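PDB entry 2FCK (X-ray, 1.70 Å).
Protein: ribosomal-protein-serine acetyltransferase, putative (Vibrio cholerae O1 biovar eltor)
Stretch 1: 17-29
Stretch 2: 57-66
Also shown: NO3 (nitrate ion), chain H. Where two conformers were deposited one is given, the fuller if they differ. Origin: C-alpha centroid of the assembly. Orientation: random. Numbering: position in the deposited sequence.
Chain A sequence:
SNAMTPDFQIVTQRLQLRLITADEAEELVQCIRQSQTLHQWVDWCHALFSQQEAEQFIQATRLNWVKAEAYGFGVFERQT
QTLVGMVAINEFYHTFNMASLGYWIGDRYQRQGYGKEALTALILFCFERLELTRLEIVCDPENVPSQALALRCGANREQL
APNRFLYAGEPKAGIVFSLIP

Stretch 1 (17-29) LRLITADEAEELV
Stretch 2 57-66: FIQATRLNWV

I58 lies at the centre of this contact, on a helix that runs unbroken through residues 57-66 (phi/psi near -60/-45). Its CA-to-CB bond points toward the other stretch, and with chi1 m and chi2 t its branches reach two parts of that chain. I58 CG2 meets the backbone of the 20-22 segment, 3.4 Å from I20 O and 3.7 Å from A22 N. I58 CD1 lies 3.7 Å from I20 CG2 and 3.6 Å from A25 CA. A beta-branched residue suits this place because its two arms fill space in different directions, while the small A25, its CB 4.1 Å from I58 CD1, lets the chain come close. I20 is also m,t, on extended backbone (-72/133). In register, the CA atoms of A22 and I58 are 6.3 Å apart and those of L19 and R62 6.9 Å.

One helical turn before T61 and two before W65, F57 (chi1 t, chi2 76°) receives L28, a t,p leucine whose CD2 lies 3.7 Å from F57 CD2 and 3.9 Å from I58 CG1. L28 belongs to helix 25-29, which follows a short 3-10 segment at 22-23; its axis passes 11.7 Å from that of helix 57-66, at 107° between their N-to-C directions, so the two helices cross steeply.

At the other end of the contact, L19 (-61/133) packs over one face of the W65 indole. L19 CG sits 3.6 Å from the centroid of the six-membered ring, 17° off its normal, a CH-pi contact, and L19 CD2 comes within 3.4 Å of W65 CE3. The broad, flat ring (chi1 t, chi2 -61°) offers a surface that a branched aliphatic chain can cover.

No direct hydrogen bond joins the stretches. Instead, a water donates to I20 O at 2.8 Å and to I58 O at 2.9 Å, bridging two backbone carbonyls. Within the helix, T61 (chi1 m) bonds through OG1 to F57 O at 2.9 Å, satisfying its hydroxyl one turn back.

The polar edge is built by charge. R18, extended at -164/170 with CB pointing away, forms a salt bridge with the N-cap residue E24: R18 NH2 to E24 OE2 is 2.8 Å, and R18 NH1 to E24 OE1 3.0 Å. E24 OE1 also accepts from T21 N at 2.9 Å, tying down the turn. The end of R62 leads away from the contact, where R62 NE donates to NO3 O1 at 2.8 Å and R62 NH2 to NO3 O3 at 2.9 Å.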

ATOM      1  N   LEU A  17      16.395  -2.958 -18.522  1.00 40.09           N
ATOM      2  CA  LEU A  17      15.378  -2.239 -17.760  1.00 40.68           C
ATOM      3  C   LEU A  17      16.102  -1.048 -17.120  1.00 40.92           C
ATOM      4  O   LEU A  17      17.021  -1.255 -16.329  1.00 40.70           O
ATOM      5  CB  LEU A  17      14.770  -3.147 -16.656  1.00 41.10           C
ATOM      6  CG  LEU A  17      13.653  -4.111 -17.090  1.00 39.80           C
ATOM      7  CD1 LEU A  17      14.143  -5.133 -18.161  1.00 41.50           C
ATOM      8  CD2 LEU A  17      13.207  -4.837 -15.838  1.00 41.05           C
ATOM      9  N   ARG A  18      15.657   0.179 -17.408  1.00 40.07           N
ATOM     10  CA  ARG A  18      16.353   1.382 -16.929  1.00 39.26           C
ATOM     11  C   ARG A  18      15.457   2.609 -17.035  1.00 39.68           C
ATOM     12  O   ARG A  18      14.398   2.565 -17.676  1.00 39.83           O
ATOM     13  CB  ARG A  18      17.615   1.617 -17.780  1.00 37.72           C
ATOM     14  CG  ARG A  18      17.359   1.738 -19.310  1.00 38.05           C
ATOM     15  CD  ARG A  18      18.585   2.349 -19.981  1.00 38.73           C
ATOM     16  NE  ARG A  18      18.474   2.406 -21.431  1.00 41.48           N
ATOM     17  CZ  ARG A  18      17.928   3.421 -22.095  1.00 43.75           C
ATOM     18  NH1 ARG A  18      17.378   4.431 -21.422  1.00 39.59           N
ATOM     19  NH2 ARG A  18      17.900   3.400 -23.424  1.00 44.09           N
ATOM     20  N   LEU A  19      15.915   3.718 -16.447  1.00 40.16           N
ATOM     21  CA  LEU A  19      15.206   4.976 -16.602  1.00 39.94           C
ATOM     22  C   LEU A  19      15.176   5.339 -18.070  1.00 40.73           C
ATOM     23  O   LEU A  19      16.232   5.359 -18.752  1.00 40.38           O
ATOM     24  CB  LEU A  19      15.956   6.106 -15.906  1.00 40.13           C
ATOM     25  CG  LEU A  19      15.474   6.335 -14.504  1.00 39.71           C
ATOM     26  CD1 LEU A  19      16.371   7.418 -13.881  1.00 39.05           C
ATOM     27  CD2 LEU A  19      13.976   6.728 -14.391  1.00 41.72           C
ATOM     28  N   ILE A  20      13.990   5.715 -18.530  1.00 39.77           N
ATOM     29  CA  ILE A  20      13.882   6.410 -19.824  1.00 38.59           C
ATOM     30  C   ILE A  20      14.432   7.835 -19.665  1.00 37.82           C
ATOM     31  O   ILE A  20      14.111   8.530 -18.684  1.00 38.79           O
ATOM     32  CB  ILE A  20      12.410   6.452 -20.287  1.00 38.17           C
ATOM     33  CG1 ILE A  20      11.830   5.016 -20.388  1.00 35.94           C
ATOM     34  CG2 ILE A  20      12.293   7.222 -21.611  1.00 37.36           C
ATOM     35  CD1 ILE A  20      10.324   5.017 -20.709  1.00 38.73           C
ATOM     36  N   THR A  21      15.284   8.284 -20.603  1.00 37.89           N
ATOM     37  CA  THR A  21      15.863   9.620 -20.492  1.00 38.76           C
ATOM     38  C   THR A  21      15.070  10.676 -21.271  1.00 39.14           C
ATOM     39  O   THR A  21      14.258  10.348 -22.145  1.00 37.74           O
ATOM     40  CB  THR A  21      17.314   9.644 -21.002  1.00 39.11           C
ATOM     41  OG1 THR A  21      17.291   9.472 -22.414  1.00 41.66           O
ATOM     42  CG2 THR A  21      18.114   8.527 -20.403  1.00 38.99           C
ATOM     43  N   ALA A  22      15.327  11.949 -20.948  1.00 39.75           N
ATOM     44  CA  ALA A  22      14.693  13.084 -21.607  1.00 40.96           C
ATOM     45  C   ALA A  22      14.875  13.018 -23.127  1.00 41.73           C
ATOM     46  O   ALA A  22      13.952  13.318 -23.878  1.00 43.68           O
ATOM     47  CB  ALA A  22      15.275  14.413 -21.080  1.00 39.72           C
ATOM     48  N   ASP A  23      16.044  12.593 -23.579  1.00 41.02           N
ATOM     49  CA  ASP A  23      16.280  12.485 -24.994  1.00 41.85           C
ATOM     50  C   ASP A  23      15.493  11.373 -25.696  1.00 40.31           C
ATOM     51  O   ASP A  23      15.643  11.219 -26.903  1.00 40.76           O
ATOM     52  CB  ASP A  23      17.769  12.291 -25.259  1.00 42.71           C
ATOM     53  CG  ASP A  23      18.588  13.531 -24.933  1.00 47.54           C
ATOM     54  OD1 ASP A  23      18.076  14.682 -25.025  1.00 52.91           O
ATOM     55  OD2 ASP A  23      19.776  13.352 -24.592  1.00 51.86           O
ATOM     56  N   GLU A  24      14.688  10.606 -24.959  1.00 38.48           N
ATOM     57  CA  GLU A  24      13.981   9.425 -25.523  1.00 39.03           C
ATOM     58  C   GLU A  24      12.457   9.617 -25.628  1.00 39.29           C
ATOM     59  O   GLU A  24      11.691   8.657 -25.769  1.00 39.91           O
ATOM     60  CB  GLU A  24      14.329   8.170 -24.728  1.00 38.00           C
ATOM     61  CG  GLU A  24      15.801   7.833 -24.835  1.00 40.91           C
ATOM     62  CD  GLU A  24      16.233   6.661 -23.979  1.00 43.16           C
ATOM     63  OE1 GLU A  24      15.803   6.522 -22.821  1.00 39.76           O
ATOM     64  OE2 GLU A  24      17.051   5.861 -24.470  1.00 47.84           O
ATOM     65  N   ALA A  25      12.036  10.873 -25.611  1.00 41.10           N
ATOM     66  CA  ALA A  25      10.613  11.199 -25.710  1.00 41.62           C
ATOM     67  C   ALA A  25       9.997  10.669 -27.008  1.00 42.35           C
ATOM     68  O   ALA A  25       8.890  10.113 -26.991  1.00 43.13           O
ATOM     69  CB  ALA A  25      10.412  12.686 -25.613  1.00 41.29           C
ATOM     70  N   GLU A  26      10.729  10.840 -28.105  1.00 43.31           N
ATOM     71  CA  GLU A  26      10.343  10.329 -29.412  1.00 44.91           C
ATOM     72  C   GLU A  26      10.091   8.814 -29.382  1.00 43.76           C
ATOM     73  O   GLU A  26       9.091   8.342 -29.946  1.00 44.41           O
ATOM     74  CB  GLU A  26      11.380  10.745 -30.464  1.00 44.81           C
ATOM     75  CG  GLU A  26      11.533   9.845 -31.686  1.00 47.39           C
ATOM     76  CD  GLU A  26      12.437  10.467 -32.768  1.00 48.69           C
ATOM     77  OE1 GLU A  26      13.433   9.809 -33.160  1.00 52.93           O
ATOM     78  OE2 GLU A  26      12.149  11.615 -33.194  1.00 52.72           O
ATOM     79  N   GLU A  27      10.999   8.078 -28.734  0.50 42.46           N
ATOM     80  CA  GLU A  27      10.910   6.636 -28.572  0.50 41.86           C
ATOM     81  C   GLU A  27       9.667   6.216 -27.769  0.50 40.85           C
ATOM     82  O   GLU A  27       9.030   5.203 -28.058  0.50 39.63           O
ATOM     83  CB  GLU A  27      12.174   6.106 -27.889  0.50 42.16           C
ATOM     84  CG  GLU A  27      13.408   6.065 -28.805  0.50 44.33           C
ATOM     85  CD  GLU A  27      14.194   7.383 -28.900  0.50 45.16           C
ATOM     86  OE1 GLU A  27      13.633   8.488 -28.683  0.50 45.30           O
ATOM     87  OE2 GLU A  27      15.399   7.301 -29.221  0.50 46.62           O
ATOM     88  N   LEU A  28       9.324   7.010 -26.760  1.00 39.65           N
ATOM     89  CA  LEU A  28       8.137   6.725 -25.948  1.00 39.25           C
ATOM     90  C   LEU A  28       6.858   7.004 -26.759  1.00 39.36           C
ATOM     91  O   LEU A  28       5.881   6.258 -26.679  1.00 39.95           O
ATOM     92  CB  LEU A  28       8.169   7.560 -24.667  1.00 36.89           C
ATOM     93  CG  LEU A  28       6.938   7.394 -23.753  1.00 37.13           C
ATOM     94  CD1 LEU A  28       6.740   5.939 -23.353  1.00 36.00           C
ATOM     95  CD2 LEU A  28       7.045   8.292 -22.509  1.00 39.28           C
ATOM     96  N   VAL A  29       6.868   8.098 -27.512  1.00 40.70           N
ATOM     97  CA  VAL A  29       5.760   8.423 -28.418  1.00 42.31           C
ATOM     98  C   VAL A  29       5.533   7.301 -29.446  1.00 41.78           C
ATOM     99  O   VAL A  29       4.395   6.828 -29.572  1.00 42.29           O
ATOM    100  CB  VAL A  29       5.978   9.787 -29.115  1.00 42.90           C
ATOM    101  CG1 VAL A  29       5.123   9.911 -30.373  1.00 44.22           C
ATOM    102  CG2 VAL A  29       5.660  10.893 -28.144  1.00 43.48           C
ATOM    103  N   PHE A  57       6.046  13.187 -18.758  1.00 43.04           N
ATOM    104  CA  PHE A  57       5.971  11.874 -18.123  1.00 42.43           C
ATOM    105  C   PHE A  57       7.345  11.322 -17.756  1.00 41.09           C
ATOM    106  O   PHE A  57       7.529  10.794 -16.672  1.00 41.32           O
ATOM    107  CB  PHE A  57       5.255  10.882 -19.028  1.00 42.77           C
ATOM    108  CG  PHE A  57       5.245   9.479 -18.466  1.00 42.85           C
ATOM    109  CD1 PHE A  57       4.390   9.125 -17.415  1.00 44.69           C
ATOM    110  CD2 PHE A  57       6.148   8.544 -18.933  1.00 42.66           C
ATOM    111  CE1 PHE A  57       4.421   7.827 -16.875  1.00 46.43           C
ATOM    112  CE2 PHE A  57       6.170   7.266 -18.414  1.00 47.16           C
ATOM    113  CZ  PHE A  57       5.312   6.899 -17.383  1.00 44.26           C
ATOM    114  N   ILE A  58       8.300  11.437 -18.684  1.00 40.02           N
ATOM    115  CA  ILE A  58       9.665  11.022 -18.421  1.00 39.52           C
ATOM    116  C   ILE A  58      10.268  11.774 -17.211  1.00 40.42           C
ATOM    117  O   ILE A  58      10.825  11.130 -16.301  1.00 38.88           O
ATOM    118  CB  ILE A  58      10.508  11.188 -19.711  1.00 38.79           C
ATOM    119  CG1 ILE A  58      10.069  10.126 -20.758  1.00 38.16           C
ATOM    120  CG2 ILE A  58      12.023  11.136 -19.431  1.00 42.27           C
ATOM    121  CD1 ILE A  58      10.579  10.446 -22.172  1.00 40.95           C
ATOM    122  N   GLN A  59      10.105  13.102 -17.192  1.00 41.16           N
ATOM    123  CA  GLN A  59      10.646  13.943 -16.077  1.00 43.79           C
ATOM    124  C   GLN A  59      10.041  13.540 -14.698  1.00 42.88           C
ATOM    125  O   GLN A  59      10.768  13.423 -13.687  1.00 42.14           O
ATOM    126  CB  GLN A  59      10.614  15.485 -16.346  1.00 44.29           C
ATOM    127  CG  GLN A  59       9.808  15.983 -17.561  1.00 47.81           C
ATOM    128  CD  GLN A  59       9.558  17.504 -17.624  1.00 48.57           C
ATOM    129  OE1 GLN A  59       8.973  18.113 -16.696  1.00 55.08           O
ATOM    130  NE2 GLN A  59       9.990  18.132 -18.738  1.00 52.27           N
ATOM    131  N   ALA A  60       8.736  13.262 -14.696  1.00 42.35           N
ATOM    132  CA  ALA A  60       8.014  12.816 -13.500  1.00 42.95           C
ATOM    133  C   ALA A  60       8.501  11.453 -12.961  1.00 42.31           C
ATOM    134  O   ALA A  60       8.697  11.248 -11.750  1.00 42.46           O
ATOM    135  CB  ALA A  60       6.572  12.739 -13.819  1.00 43.15           C
ATOM    136  N   THR A  61       8.741  10.530 -13.879  1.00 40.68           N
ATOM    137  CA  THR A  61       9.195   9.225 -13.504  1.00 40.28           C
ATOM    138  C   THR A  61      10.604   9.279 -12.904  1.00 40.67           C
ATOM    139  O   THR A  61      10.923   8.581 -11.930  1.00 40.86           O
ATOM    140  CB  THR A  61       9.171   8.327 -14.792  1.00 40.06           C
ATOM    141  OG1 THR A  61       7.814   8.271 -15.292  1.00 41.51           O
ATOM    142  CG2 THR A  61       9.628   6.934 -14.493  1.00 38.90           C
ATOM    143  N   ARG A  62      11.448  10.120 -13.481  1.00 40.47           N
ATOM    144  CA  ARG A  62      12.788  10.282 -12.946  1.00 39.47           C
ATOM    145  C   ARG A  62      12.755  10.806 -11.511  1.00 41.25           C
ATOM    146  O   ARG A  62      13.515  10.337 -10.647  1.00 40.82           O
ATOM    147  CB  ARG A  62      13.630  11.198 -13.849  1.00 39.70           C
ATOM    148  CG  ARG A  62      15.009  11.416 -13.250  1.00 38.48           C
ATOM    149  CD  ARG A  62      15.750  12.611 -13.819  1.00 39.38           C
ATOM    150  NE  ARG A  62      16.999  12.797 -13.057  1.00 40.92           N
ATOM    151  CZ  ARG A  62      17.149  13.575 -11.980  1.00 41.54           C
ATOM    152  NH1 ARG A  62      16.170  14.369 -11.516  1.00 36.06           N
ATOM    153  NH2 ARG A  62      18.322  13.608 -11.380  1.00 42.24           N
ATOM    154  N   LEU A  63      11.872  11.766 -11.272  1.00 40.44           N
ATOM    155  CA  LEU A  63      11.788  12.417  -9.972  1.00 42.18           C
ATOM    156  C   LEU A  63      11.485  11.299  -8.961  1.00 43.20           C
ATOM    157  O   LEU A  63      12.208  11.167  -7.969  1.00 42.67           O
ATOM    158  CB  LEU A  63      10.688  13.474 -10.001  1.00 41.27           C
ATOM    159  CG  LEU A  63      10.478  14.352  -8.751  1.00 41.26           C
ATOM    160  CD1 LEU A  63      11.816  14.834  -8.181  1.00 44.31           C
ATOM    161  CD2 LEU A  63       9.560  15.511  -9.119  1.00 41.69           C
ATOM    162  N   ASN A  64      10.475  10.453  -9.259  1.00 43.53           N
ATOM    163  CA  ASN A  64      10.077   9.395  -8.329  1.00 44.05           C
ATOM    164  C   ASN A  64      11.236   8.438  -8.046  1.00 43.12           C
ATOM    165  O   ASN A  64      11.485   8.070  -6.884  1.00 43.35           O
ATOM    166  CB  ASN A  64       8.848   8.641  -8.783  1.00 45.90           C
ATOM    167  CG  ASN A  64       7.680   9.548  -9.091  1.00 48.02           C
ATOM    168  OD1 ASN A  64       6.843   9.220  -9.935  1.00 52.82           O
ATOM    169  ND2 ASN A  64       7.612  10.675  -8.428  1.00 46.69           N
ATOM    170  N   TRP A  65      11.991   8.112  -9.084  1.00 41.75           N
ATOM    171  CA  TRP A  65      13.137   7.199  -8.930  1.00 41.54           C
ATOM    172  C   TRP A  65      14.201   7.805  -7.980  1.00 41.57           C
ATOM    173  O   TRP A  65      14.623   7.181  -6.999  1.00 42.08           O
ATOM    174  CB  TRP A  65      13.679   6.905 -10.299  1.00 41.82           C
ATOM    175  CG  TRP A  65      14.891   5.999 -10.445  1.00 42.99           C
ATOM    176  CD1 TRP A  65      16.163   6.199  -9.934  1.00 43.09           C
ATOM    177  CD2 TRP A  65      14.987   4.857 -11.303  1.00 40.46           C
ATOM    178  NE1 TRP A  65      17.023   5.206 -10.384  1.00 42.00           N
ATOM    179  CE2 TRP A  65      16.319   4.377 -11.221  1.00 43.21           C
ATOM    180  CE3 TRP A  65      14.047   4.152 -12.109  1.00 40.12           C
ATOM    181  CZ2 TRP A  65      16.742   3.238 -11.928  1.00 41.09           C
ATOM    182  CZ3 TRP A  65      14.468   3.036 -12.804  1.00 43.75           C
ATOM    183  CH2 TRP A  65      15.811   2.588 -12.711  1.00 43.54           C
ATOM    184  N   VAL A  66      14.600   9.042  -8.237  1.00 40.30           N
ATOM    185  CA  VAL A  66      15.658   9.686  -7.433  1.00 41.85           C
ATOM    186  C   VAL A  66      15.156   9.908  -5.977  1.00 41.38           C
ATOM    187  O   VAL A  66      15.950   9.977  -4.997  1.00 41.81           O
ATOM    188  CB  VAL A  66      16.097  11.010  -8.086  1.00 43.23           C
ATOM    189  CG1 VAL A  66      16.747  10.742  -9.466  1.00 41.45           C
ATOM    190  CG2 VAL A  66      14.894  11.932  -8.246  1.00 45.48           C
TER
HETATM  191  N   NO3 H 307      20.118  11.373 -13.916  1.00 40.75           N
HETATM  192  O1  NO3 H 307      19.036  11.765 -14.724  1.00 41.30           O
HETATM  193  O2  NO3 H 307      21.133  10.529 -14.417  1.00 40.68           O
HETATM  194  O3  NO3 H 307      20.199  11.829 -12.598  1.00 38.95           O
HETATM  195  O   HOH W   1      11.939   8.459 -16.853  1.00 19.92           O